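Local coordinates for water-Soluble Chlorophyll Protein (PDB 6S2Z) that binds chlorophyll within a water-soluble tetramer, probably as a pigment carrier, using the beta-trefoil fold of the Kunitz-type protease inhibitors, at residues R1-D6 / T69-T74; N10-G15 / V58-E63; Y73-I78 / K125-T130; S94-V99 / G115-P120. All coordinates share one frame; numbering follows the deposited sequence.

Contact 1: residues R1-D6 / T69-T74; sequences REQVKD and TDYIYT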
# COMPACT_ATOMS: atom_id res chain seq x y z
N ARG A 1 19.68 -29.79 -28.52
CA ARG A 1 19.37 -28.32 -28.56
C ARG A 1 18.51 -28.03 -29.79
O ARG A 1 18.83 -28.47 -30.90
CB ARG A 1 20.64 -27.47 -28.60
CG ARG A 1 21.51 -27.53 -27.36
CD ARG A 1 22.62 -26.49 -27.32
NE ARG A 1 23.28 -26.52 -26.02
CZ ARG A 1 24.38 -25.85 -25.72
NH1 ARG A 1 24.95 -25.08 -26.63
NH2 ARG A 1 24.91 -25.95 -24.51
N GLU A 2 17.41 -27.29 -29.59
CA GLU A 2 16.52 -26.91 -30.67
C GLU A 2 16.14 -25.45 -30.52
O GLU A 2 16.31 -24.86 -29.45
CB GLU A 2 15.24 -27.77 -30.66
CG GLU A 2 15.46 -29.22 -31.05
CD GLU A 2 15.93 -29.42 -32.48
OE1 GLU A 2 15.28 -28.87 -33.39
OE2 GLU A 2 16.95 -30.11 -32.68
N GLN A 3 15.61 -24.87 -31.60
CA GLN A 3 15.07 -23.53 -31.55
C GLN A 3 13.82 -23.56 -30.68
O GLN A 3 12.95 -24.39 -30.89
CB GLN A 3 14.73 -23.04 -32.96
CG GLN A 3 15.95 -22.77 -33.84
CD GLN A 3 15.52 -22.41 -35.24
OE1 GLN A 3 14.33 -22.44 -35.58
NE2 GLN A 3 16.48 -22.08 -36.09
N VAL A 4 13.77 -22.64 -29.72
CA VAL A 4 12.58 -22.41 -28.91
C VAL A 4 11.54 -21.76 -29.81
O VAL A 4 11.86 -20.85 -30.56
CB VAL A 4 12.95 -21.55 -27.67
CG1 VAL A 4 11.72 -21.05 -26.91
CG2 VAL A 4 13.86 -22.31 -26.73
N LYS A 5 10.29 -22.24 -29.74
CA LYS A 5 9.22 -21.74 -30.60
C LYS A 5 8.20 -20.96 -29.77
O LYS A 5 7.86 -21.34 -28.65
CB LYS A 5 8.57 -22.90 -31.36
CG LYS A 5 9.52 -23.64 -32.30
CD LYS A 5 8.82 -24.50 -33.34
CE LYS A 5 9.78 -25.37 -34.14
NZ LYS A 5 9.06 -26.47 -34.83
N ASP A 6 7.69 -19.86 -30.32
CA ASP A 6 6.65 -19.09 -29.68
C ASP A 6 5.31 -19.80 -29.88
O ASP A 6 5.26 -20.84 -30.52
CB ASP A 6 6.64 -17.65 -30.20
CG ASP A 6 6.29 -17.50 -31.67
OD1 ASP A 6 5.54 -18.37 -32.22
OD2 ASP A 6 6.77 -16.52 -32.28
N THR A 69 23.93 -16.06 -34.46
CA THR A 69 22.56 -16.54 -34.62
C THR A 69 21.57 -15.58 -33.98
O THR A 69 21.87 -14.89 -33.00
CB THR A 69 22.40 -18.02 -34.21
OG1 THR A 69 21.02 -18.38 -34.38
CG2 THR A 69 22.85 -18.31 -32.80
N ASP A 70 20.37 -15.53 -34.56
CA ASP A 70 19.34 -14.59 -34.17
C ASP A 70 18.32 -15.28 -33.27
O ASP A 70 17.43 -14.63 -32.73
CB ASP A 70 18.67 -13.98 -35.40
CG ASP A 70 19.51 -12.97 -36.17
OD1 ASP A 70 20.35 -12.29 -35.54
OD2 ASP A 70 19.29 -12.84 -37.40
N TYR A 71 18.45 -16.61 -33.12
CA TYR A 71 17.42 -17.41 -32.49
C TYR A 71 17.87 -17.92 -31.12
O TYR A 71 19.06 -18.13 -30.88
CB TYR A 71 16.97 -18.54 -33.43
CG TYR A 71 16.29 -18.10 -34.70
CD1 TYR A 71 15.08 -17.42 -34.67
CD2 TYR A 71 16.83 -18.39 -35.95
CE1 TYR A 71 14.44 -17.01 -35.83
CE2 TYR A 71 16.19 -18.00 -37.12
CZ TYR A 71 14.99 -17.31 -37.06
OH TYR A 71 14.33 -16.91 -38.19
N ILE A 72 16.89 -18.10 -30.22
CA ILE A 72 17.13 -18.66 -28.90
C ILE A 72 16.96 -20.18 -28.98
O ILE A 72 15.96 -20.65 -29.53
CB ILE A 72 16.18 -18.02 -27.85
CG1 ILE A 72 16.24 -16.49 -27.87
CG2 ILE A 72 16.45 -18.60 -26.47
CD1 ILE A 72 17.59 -15.91 -27.56
N TYR A 73 17.96 -20.90 -28.45
CA TYR A 73 18.00 -22.36 -28.44
C TYR A 73 17.79 -22.87 -27.02
O TYR A 73 18.03 -22.16 -26.05
CB TYR A 73 19.33 -22.87 -29.00
CG TYR A 73 19.41 -22.99 -30.50
CD1 TYR A 73 19.78 -21.91 -31.29
CD2 TYR A 73 19.09 -24.18 -31.15
CE1 TYR A 73 19.84 -22.01 -32.67
CE2 TYR A 73 19.15 -24.30 -32.53
CZ TYR A 73 19.52 -23.21 -33.30
OH TYR A 73 19.59 -23.31 -34.65
N THR A 74 17.36 -24.12 -26.90
CA THR A 74 17.15 -24.75 -25.60
C THR A 74 18.50 -25.08 -24.97
O THR A 74 19.52 -25.17 -25.65
CB THR A 74 16.31 -26.02 -25.76
OG1 THR A 74 17.03 -26.95 -26.57
CG2 THR A 74 14.95 -25.75 -26.38

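Contact 2: residues N10-G15 / V58-E63; sequences NPVKRG and VSFGYE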
# COMPACT_ATOMS: atom_id res chain seq x y z
N ASN A 10 6.55 -19.99 -34.42
CA ASN A 10 7.66 -19.27 -35.02
C ASN A 10 8.83 -19.26 -34.04
O ASN A 10 8.62 -19.22 -32.83
CB ASN A 10 7.23 -17.89 -35.52
CG ASN A 10 6.16 -18.03 -36.57
OD1 ASN A 10 5.04 -17.55 -36.38
ND2 ASN A 10 6.46 -18.74 -37.64
N PRO A 11 10.09 -19.34 -34.51
CA PRO A 11 11.24 -19.35 -33.60
C PRO A 11 11.26 -18.07 -32.77
O PRO A 11 10.76 -17.01 -33.19
CB PRO A 11 12.45 -19.43 -34.54
CG PRO A 11 11.89 -19.96 -35.86
CD PRO A 11 10.48 -19.43 -35.94
N VAL A 12 11.83 -18.18 -31.57
CA VAL A 12 11.99 -17.02 -30.70
C VAL A 12 13.28 -16.31 -31.10
O VAL A 12 14.34 -16.93 -31.18
CB VAL A 12 11.94 -17.41 -29.21
CG1 VAL A 12 12.47 -16.32 -28.29
CG2 VAL A 12 10.53 -17.84 -28.81
N LYS A 13 13.16 -15.00 -31.40
CA LYS A 13 14.28 -14.19 -31.83
C LYS A 13 14.87 -13.45 -30.62
O LYS A 13 14.13 -12.93 -29.79
CB LYS A 13 13.86 -13.19 -32.91
CG LYS A 13 13.36 -13.79 -34.22
CD LYS A 13 13.07 -12.77 -35.34
CE LYS A 13 14.28 -12.33 -36.15
NZ LYS A 13 14.96 -13.45 -36.84
N ARG A 14 16.21 -13.41 -30.57
CA ARG A 14 16.96 -12.63 -29.60
C ARG A 14 16.43 -11.19 -29.57
O ARG A 14 16.19 -10.60 -30.62
CB ARG A 14 18.45 -12.72 -29.93
CG ARG A 14 19.36 -11.96 -28.97
CD ARG A 14 20.77 -12.52 -28.76
NE ARG A 14 21.51 -11.63 -27.86
CZ ARG A 14 22.83 -11.64 -27.69
NH1 ARG A 14 23.59 -12.50 -28.36
NH2 ARG A 14 23.38 -10.78 -26.85
N GLY A 15 16.19 -10.65 -28.37
CA GLY A 15 15.94 -9.23 -28.18
C GLY A 15 14.52 -8.79 -28.51
O GLY A 15 14.12 -7.68 -28.12
N VAL A 58 8.96 -9.52 -21.96
CA VAL A 58 10.36 -9.81 -21.72
C VAL A 58 11.11 -9.97 -23.05
O VAL A 58 10.50 -10.14 -24.13
CB VAL A 58 10.53 -11.07 -20.87
CG1 VAL A 58 9.72 -10.99 -19.58
CG2 VAL A 58 10.15 -12.31 -21.67
N SER A 59 12.44 -9.93 -22.96
CA SER A 59 13.29 -10.30 -24.07
C SER A 59 14.40 -11.21 -23.56
O SER A 59 14.76 -11.16 -22.38
CB SER A 59 13.82 -9.10 -24.81
OG SER A 59 14.69 -8.35 -23.98
N PHE A 60 14.90 -12.06 -24.47
CA PHE A 60 15.90 -13.06 -24.18
C PHE A 60 17.17 -12.66 -24.91
O PHE A 60 17.10 -12.19 -26.04
CB PHE A 60 15.39 -14.46 -24.55
CG PHE A 60 14.02 -14.83 -24.03
CD1 PHE A 60 13.83 -15.16 -22.69
CD2 PHE A 60 12.93 -14.89 -24.87
CE1 PHE A 60 12.58 -15.52 -22.21
CE2 PHE A 60 11.67 -15.24 -24.39
CZ PHE A 60 11.49 -15.57 -23.06
N GLY A 61 18.31 -12.81 -24.23
CA GLY A 61 19.63 -12.64 -24.82
C GLY A 61 20.62 -13.64 -24.23
O GLY A 61 20.55 -13.94 -23.05
N TYR A 62 21.52 -14.16 -25.07
CA TYR A 62 22.53 -15.13 -24.67
C TYR A 62 23.50 -14.50 -23.67
O TYR A 62 23.90 -13.36 -23.84
CB TYR A 62 23.30 -15.67 -25.88
CG TYR A 62 22.51 -16.65 -26.72
CD1 TYR A 62 22.07 -17.85 -26.18
CD2 TYR A 62 22.18 -16.37 -28.04
CE1 TYR A 62 21.33 -18.75 -26.93
CE2 TYR A 62 21.45 -17.27 -28.81
CZ TYR A 62 21.02 -18.46 -28.25
OH TYR A 62 20.28 -19.36 -28.96
N GLU A 63 23.87 -15.29 -22.65
CA GLU A 63 24.93 -14.93 -21.73
C GLU A 63 25.52 -16.22 -21.17
O GLU A 63 24.83 -16.94 -20.45
CB GLU A 63 24.39 -14.06 -20.60
CG GLU A 63 25.40 -13.88 -19.47
CD GLU A 63 26.66 -13.10 -19.83
OE1 GLU A 63 26.60 -12.23 -20.74
OE2 GLU A 63 27.69 -13.35 -19.17
O HOH W 1 13.83 -12.43 -26.97

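Contact 3: residues Y73-I78 / K125-T130; sequences YTSTTI and KIEEAT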
# COMPACT_ATOMS: atom_id res chain seq x y z
N TYR A 73 17.96 -20.90 -28.45
CA TYR A 73 18.00 -22.36 -28.44
C TYR A 73 17.79 -22.87 -27.02
O TYR A 73 18.03 -22.16 -26.05
CB TYR A 73 19.33 -22.87 -29.00
CG TYR A 73 19.41 -22.99 -30.50
CD1 TYR A 73 19.78 -21.91 -31.29
CD2 TYR A 73 19.09 -24.18 -31.15
CE1 TYR A 73 19.84 -22.01 -32.67
CE2 TYR A 73 19.15 -24.30 -32.53
CZ TYR A 73 19.52 -23.21 -33.30
OH TYR A 73 19.59 -23.31 -34.65
N THR A 74 17.36 -24.12 -26.90
CA THR A 74 17.15 -24.75 -25.60
C THR A 74 18.50 -25.08 -24.97
O THR A 74 19.52 -25.17 -25.65
CB THR A 74 16.31 -26.02 -25.76
OG1 THR A 74 17.03 -26.95 -26.57
CG2 THR A 74 14.95 -25.75 -26.38
N SER A 75 18.51 -25.23 -23.65
CA SER A 75 19.64 -25.80 -22.92
C SER A 75 20.88 -24.91 -22.96
O SER A 75 21.98 -25.39 -22.68
CB SER A 75 19.96 -27.22 -23.37
OG SER A 75 18.77 -27.96 -23.59
N THR A 76 20.67 -23.62 -23.24
CA THR A 76 21.72 -22.61 -23.38
C THR A 76 21.41 -21.41 -22.46
O THR A 76 20.28 -20.91 -22.43
CB THR A 76 21.82 -22.20 -24.85
OG1 THR A 76 21.69 -23.39 -25.63
CG2 THR A 76 23.11 -21.46 -25.17
N THR A 77 22.43 -20.97 -21.72
CA THR A 77 22.25 -19.91 -20.74
C THR A 77 21.83 -18.59 -21.41
O THR A 77 22.40 -18.17 -22.43
CB THR A 77 23.43 -19.83 -19.76
OG1 THR A 77 24.68 -19.69 -20.42
CG2 THR A 77 23.54 -20.99 -18.79
N ILE A 78 20.80 -17.94 -20.84
CA ILE A 78 20.31 -16.64 -21.28
C ILE A 78 20.05 -15.79 -20.04
O ILE A 78 20.02 -16.28 -18.91
CB ILE A 78 19.00 -16.79 -22.07
CG1 ILE A 78 17.97 -17.64 -21.29
CG2 ILE A 78 19.25 -17.32 -23.48
CD1 ILE A 78 16.55 -17.51 -21.75
N LYS A 125 17.88 -21.29 -18.37
CA LYS A 125 17.77 -22.05 -19.61
C LYS A 125 16.31 -22.39 -19.85
O LYS A 125 15.57 -22.65 -18.90
CB LYS A 125 18.55 -23.37 -19.55
CG LYS A 125 19.99 -23.30 -19.07
CD LYS A 125 20.68 -24.66 -19.11
CE LYS A 125 22.10 -24.62 -18.56
NZ LYS A 125 22.74 -25.95 -18.64
N ILE A 126 15.93 -22.41 -21.13
CA ILE A 126 14.61 -22.86 -21.55
C ILE A 126 14.74 -24.35 -21.94
O ILE A 126 15.67 -24.73 -22.65
CB ILE A 126 14.13 -21.98 -22.72
CG1 ILE A 126 14.27 -20.49 -22.36
CG2 ILE A 126 12.70 -22.33 -23.13
CD1 ILE A 126 14.16 -19.54 -23.54
N GLU A 127 13.84 -25.20 -21.43
CA GLU A 127 13.90 -26.62 -21.74
C GLU A 127 12.53 -27.09 -22.24
O GLU A 127 11.51 -26.69 -21.69
CB GLU A 127 14.27 -27.45 -20.51
CG GLU A 127 15.64 -27.16 -19.91
CD GLU A 127 16.85 -27.55 -20.75
OE1 GLU A 127 16.66 -28.20 -21.78
OE2 GLU A 127 17.98 -27.20 -20.37
N GLU A 128 12.52 -27.94 -23.26
CA GLU A 128 11.27 -28.48 -23.77
C GLU A 128 10.47 -29.21 -22.68
O GLU A 128 11.04 -29.83 -21.78
CB GLU A 128 11.53 -29.41 -24.96
CG GLU A 128 11.65 -28.69 -26.29
CD GLU A 128 12.36 -29.51 -27.36
OE1 GLU A 128 12.26 -30.75 -27.29
OE2 GLU A 128 13.02 -28.92 -28.24
N ALA A 129 9.14 -29.13 -22.77
CA ALA A 129 8.24 -29.95 -21.97
C ALA A 129 7.19 -30.51 -22.91
O ALA A 129 7.18 -30.16 -24.08
CB ALA A 129 7.62 -29.13 -20.86
N THR A 130 6.31 -31.39 -22.41
CA THR A 130 5.25 -31.94 -23.24
C THR A 130 4.16 -30.90 -23.44
O THR A 130 4.04 -29.93 -22.68
CB THR A 130 4.73 -33.30 -22.74
OG1 THR A 130 4.65 -33.31 -21.32
CG2 THR A 130 5.57 -34.47 -23.22
O HOH W 2 18.00 -22.02 -23.35

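Contact 4: residues S94-V99 / G115-P120; sequences SKLWAV and GERTAP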
# COMPACT_ATOMS: atom_id res chain seq x y z
N SER A 94 18.29 -3.50 -11.88
CA SER A 94 18.02 -3.78 -13.28
C SER A 94 16.67 -4.49 -13.44
O SER A 94 15.97 -4.78 -12.47
CB SER A 94 19.12 -4.61 -13.89
OG SER A 94 18.97 -5.98 -13.52
N LYS A 95 16.35 -4.82 -14.68
CA LYS A 95 15.11 -5.52 -14.97
C LYS A 95 15.38 -6.98 -15.37
O LYS A 95 14.46 -7.63 -15.87
CB LYS A 95 14.37 -4.73 -16.06
CG LYS A 95 14.11 -3.27 -15.70
CD LYS A 95 13.48 -2.48 -16.83
CE LYS A 95 13.35 -0.99 -16.55
NZ LYS A 95 12.86 -0.23 -17.72
N LEU A 96 16.61 -7.48 -15.16
CA LEU A 96 16.95 -8.89 -15.41
C LEU A 96 16.41 -9.76 -14.28
O LEU A 96 16.59 -9.41 -13.11
CB LEU A 96 18.47 -9.06 -15.50
CG LEU A 96 19.26 -8.27 -16.55
CD1 LEU A 96 20.74 -8.54 -16.39
CD2 LEU A 96 18.87 -8.63 -17.97
N TRP A 97 15.83 -10.92 -14.62
CA TRP A 97 15.44 -11.94 -13.64
C TRP A 97 16.69 -12.53 -13.00
O TRP A 97 17.71 -12.67 -13.65
CB TRP A 97 14.66 -13.09 -14.30
CG TRP A 97 13.34 -12.78 -14.93
CD1 TRP A 97 12.87 -11.58 -15.38
CD2 TRP A 97 12.33 -13.75 -15.23
NE1 TRP A 97 11.62 -11.73 -15.93
CE2 TRP A 97 11.27 -13.06 -15.86
CE3 TRP A 97 12.22 -15.13 -15.03
CZ2 TRP A 97 10.10 -13.71 -16.26
CZ3 TRP A 97 11.07 -15.77 -15.45
CH2 TRP A 97 10.03 -15.06 -16.06
N ALA A 98 16.58 -12.93 -11.72
CA ALA A 98 17.66 -13.61 -11.03
C ALA A 98 17.09 -14.37 -9.84
O ALA A 98 16.05 -13.98 -9.30
CB ALA A 98 18.70 -12.61 -10.58
N VAL A 99 17.80 -15.43 -9.42
CA VAL A 99 17.45 -16.15 -8.22
C VAL A 99 17.95 -15.32 -7.07
O VAL A 99 19.06 -14.81 -7.12
CB VAL A 99 18.09 -17.56 -8.18
CG1 VAL A 99 17.81 -18.30 -6.89
CG2 VAL A 99 17.74 -18.40 -9.39
N GLY A 115 19.01 -8.65 -11.38
CA GLY A 115 20.23 -9.43 -11.43
C GLY A 115 21.29 -8.75 -12.28
O GLY A 115 20.95 -7.95 -13.15
N GLU A 116 22.57 -9.07 -12.02
CA GLU A 116 23.67 -8.59 -12.84
C GLU A 116 23.88 -9.53 -14.03
O GLU A 116 23.94 -10.75 -13.89
CB GLU A 116 24.94 -8.42 -12.00
CG GLU A 116 24.73 -7.61 -10.72
CD GLU A 116 25.95 -7.10 -9.97
OE1 GLU A 116 27.06 -7.70 -10.10
OE2 GLU A 116 25.80 -6.09 -9.22
N ARG A 117 24.00 -8.93 -15.22
CA ARG A 117 24.13 -9.63 -16.49
C ARG A 117 25.00 -10.88 -16.36
O ARG A 117 24.65 -11.94 -16.89
CB ARG A 117 24.68 -8.66 -17.54
CG ARG A 117 24.26 -8.91 -18.99
CD ARG A 117 24.94 -7.89 -19.89
NE ARG A 117 26.37 -7.84 -19.57
CZ ARG A 117 27.37 -8.32 -20.32
NH1 ARG A 117 27.13 -8.86 -21.51
NH2 ARG A 117 28.62 -8.23 -19.88
N THR A 118 26.15 -10.77 -15.68
CA THR A 118 27.15 -11.83 -15.75
C THR A 118 27.07 -12.76 -14.53
O THR A 118 27.55 -13.89 -14.61
CB THR A 118 28.58 -11.30 -15.97
OG1 THR A 118 28.94 -10.50 -14.85
CG2 THR A 118 28.77 -10.53 -17.26
N ALA A 119 26.46 -12.29 -13.43
CA ALA A 119 26.40 -13.09 -12.21
C ALA A 119 25.72 -14.42 -12.52
O ALA A 119 24.84 -14.48 -13.38
CB ALA A 119 25.68 -12.34 -11.11
N PRO A 120 26.12 -15.53 -11.83
CA PRO A 120 25.54 -16.85 -12.08
C PRO A 120 24.07 -17.03 -11.71
O PRO A 120 23.39 -17.91 -12.24
CB PRO A 120 26.45 -17.84 -11.31
CG PRO A 120 27.32 -17.01 -10.37
CD PRO A 120 27.21 -15.57 -10.83

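Contact 1: residues R1-D6 / T69-T74
E2 and T74 hold each other twice, and the hydrogen bonds are the first group to consider. The amide of T74 donates to E2 O at 2.9 Å, while the amide of E2 returns a bond of 3.1 Å to T74 OG1. That hydroxyl can reach back because it sits between the backbone N and the carbonyl carbon of its own residue (chi1 63°). A third bond runs from V4 N to I72 O, 3.0 Å and nearly straight at 166°. The backbone bonds bracket Q3 and Y73, which form a single antiparallel, non-hydrogen-bonded pair.

The second group is aromatic. Q3 CG lies over one face of the Y73 ring, 4.0 Å from its centroid, a CH-pi contact. The Q3 chain then extends beyond CG, bringing NE2 within 3.7 Å of CD2 on the Y71 ring. The carbonyl end of E2 meets the same Y73 ring around CD2.

Apolar contacts fill the inner side: V4 CG2 rests on T74 CG2 at 3.6 Å, and V4 also packs on I126 and F171.

A carbon-to-oxygen contact marks the exposed terminus, where R1 runs its extended methylene chain past T74 O, with CG 3.5 Å from that oxygen.

Two irregular segments thus share one isolated beta bridge, through which the N terminus is sewn onto the linker between strands 58-62 and 78-82 of a Kunitz-type beta-trefoil.

Contact 2: residues N10-G15 / V58-E63
V12 opens the contact by setting its CG1 methyl against the F60 ring, 3.7 Å from CD2. Here the N-terminal arm of the Kunitz-type beta-trefoil passes almost at right angles to strand 58-62, and F60 also meets F171 edge-to-face. K13 points its CB away from the strand and takes part through its carbonyl and a water: the water lies 2.9 Å from K13 O, to which it probably donates, and accepts from F60 N at 2.7 Å.

R14 follows, its CG anti to the backbone N (chi1 -178°), which carries the chain, bent at chi2, across G61 towards Y62. One face of its guanidinium lies over the backbone of G61 and Y62, while NH1 comes to the edge of the Y62 ring, 4.1 Å from CD2; the two planes stand almost perpendicular, at 89°. The far end of that tyrosine is engaged elsewhere, OH being hydrogen-bonded to Y71 O.

At G15 the arm bonds directly to the strand. Its amide donates to F60 O at 2.9 Å, so the arm meets both polar backbone atoms of F60, O directly and N through the water. Positive phi then turns the chain, and G15 O comes to rest 3.6 Å from S59 CB.

Contact 3: residues Y73-I78 / K125-T130
S75 makes both direct hydrogen bonds of this contact, one from its backbone and one from its side chain. S75 N donates to I126 O at 3.1 Å, and S75 OG reaches E127 OE1 at 2.8 Å, meeting the carboxylate on its syn side, 20° out of its plane. Serine OG stands anti to its own carbonyl carbon (chi1 -41°), while the E127 chain bends at chi2, bringing the carboxylate back to the hydroxyl.

Around this pair lies a shell of carbon contacts. K125 runs fully extended alongside the turn, its CD 3.9 Å from S75 C. Further out its CE lies beside T77 CG2, the two side chains pointing the same way. On the buried side I78 CD1 meets I126 CD1 at 3.6 Å, the side chains crossing at about a right angle.

What shapes the turn comes next. T76 OG1 donates to T74 O at 2.8 Å, approaching from well above the carbonyl plane. A water inside the bend donates to Y73 O and to T76 O, and accepts from I126 N at 3.1 Å. T77 OG1 is bonded to E63 O, and strand 125-128 is backed by strand 135-139, with Y135 and L137 against I126.

Chemically, the turn joins the strand edge by one backbone hydrogen bond, one hydroxyl-carboxylate bond and one bridging water in place of continuous sheet pairing. The serine hydroxyl, donating to the E127 carboxylate, would probably help stabilise its negative charge at this partly exposed margin.

Contact 4: residues S94-V99 / G115-P120
S94 and L96 take hold of the O and N of G115, at the mouth of the short antiparallel pairing of strands 97-99 and 111-113 in this beta-trefoil. The tight part centres on the G115 backbone. G115 N donates to L96 O at 3.1 Å along a nearly straight line (176°), and S94 OG donates to G115 O at 2.8 Å. The same serine oxygen accepts from L96 N, 3.2 Å away, closing an ST turn. One hydroxyl thus steadies its own turn and grips the facing segment, its position between the backbone N and the carbonyl carbon (chi1 79°) letting it do both. With no side chain on G115 to intervene, the methyl of A98 settles on its backbone, CB 3.6 Å from CA. A98 and L96 pair through the backbone with I112 and G114, so the contact lies just beyond the regular strands.

Beyond the glycine the grip slackens. R117, in an exposed bend, turns the end of its chain away from L96, and NH1 makes a long, weak ion pair with E63. CB of E116 also points away, although its carbonyl is bonded to S122. The chlorophyll region is not distant: the side chain of S94 lies about 12 Å from a bound chlorophyll b, and that of L96 about 12 Å from that of P32, the axial residue of its magnesium. What bridges the tight and loose parts is a single methyl, L96 CD1, which lies 3.3 Å from G115 O and 3.5 Å from R117 N.

From the N terminus, contact 1 closes the first and longest of these loops, bringing residues 1-6 onto the linker 69-74. Contact 2 is nested inside it, joining the same N-terminal arm to strand 58-62; the two touch where Y62 OH meets Y71 O and where D70 O meets R14 N. Contact 3 begins on the stretch where contact 1 ends, sharing Y73 and T74, and carries the linker on to strand 125-128. Contact 4, nested in the loop of contact 3, closes a short local loop nearer the pigment. It meets contact 2 through a long, weak E63-R117 ion pair and a little packing, whereas contacts 1, 2 and 3 form one continuous patch.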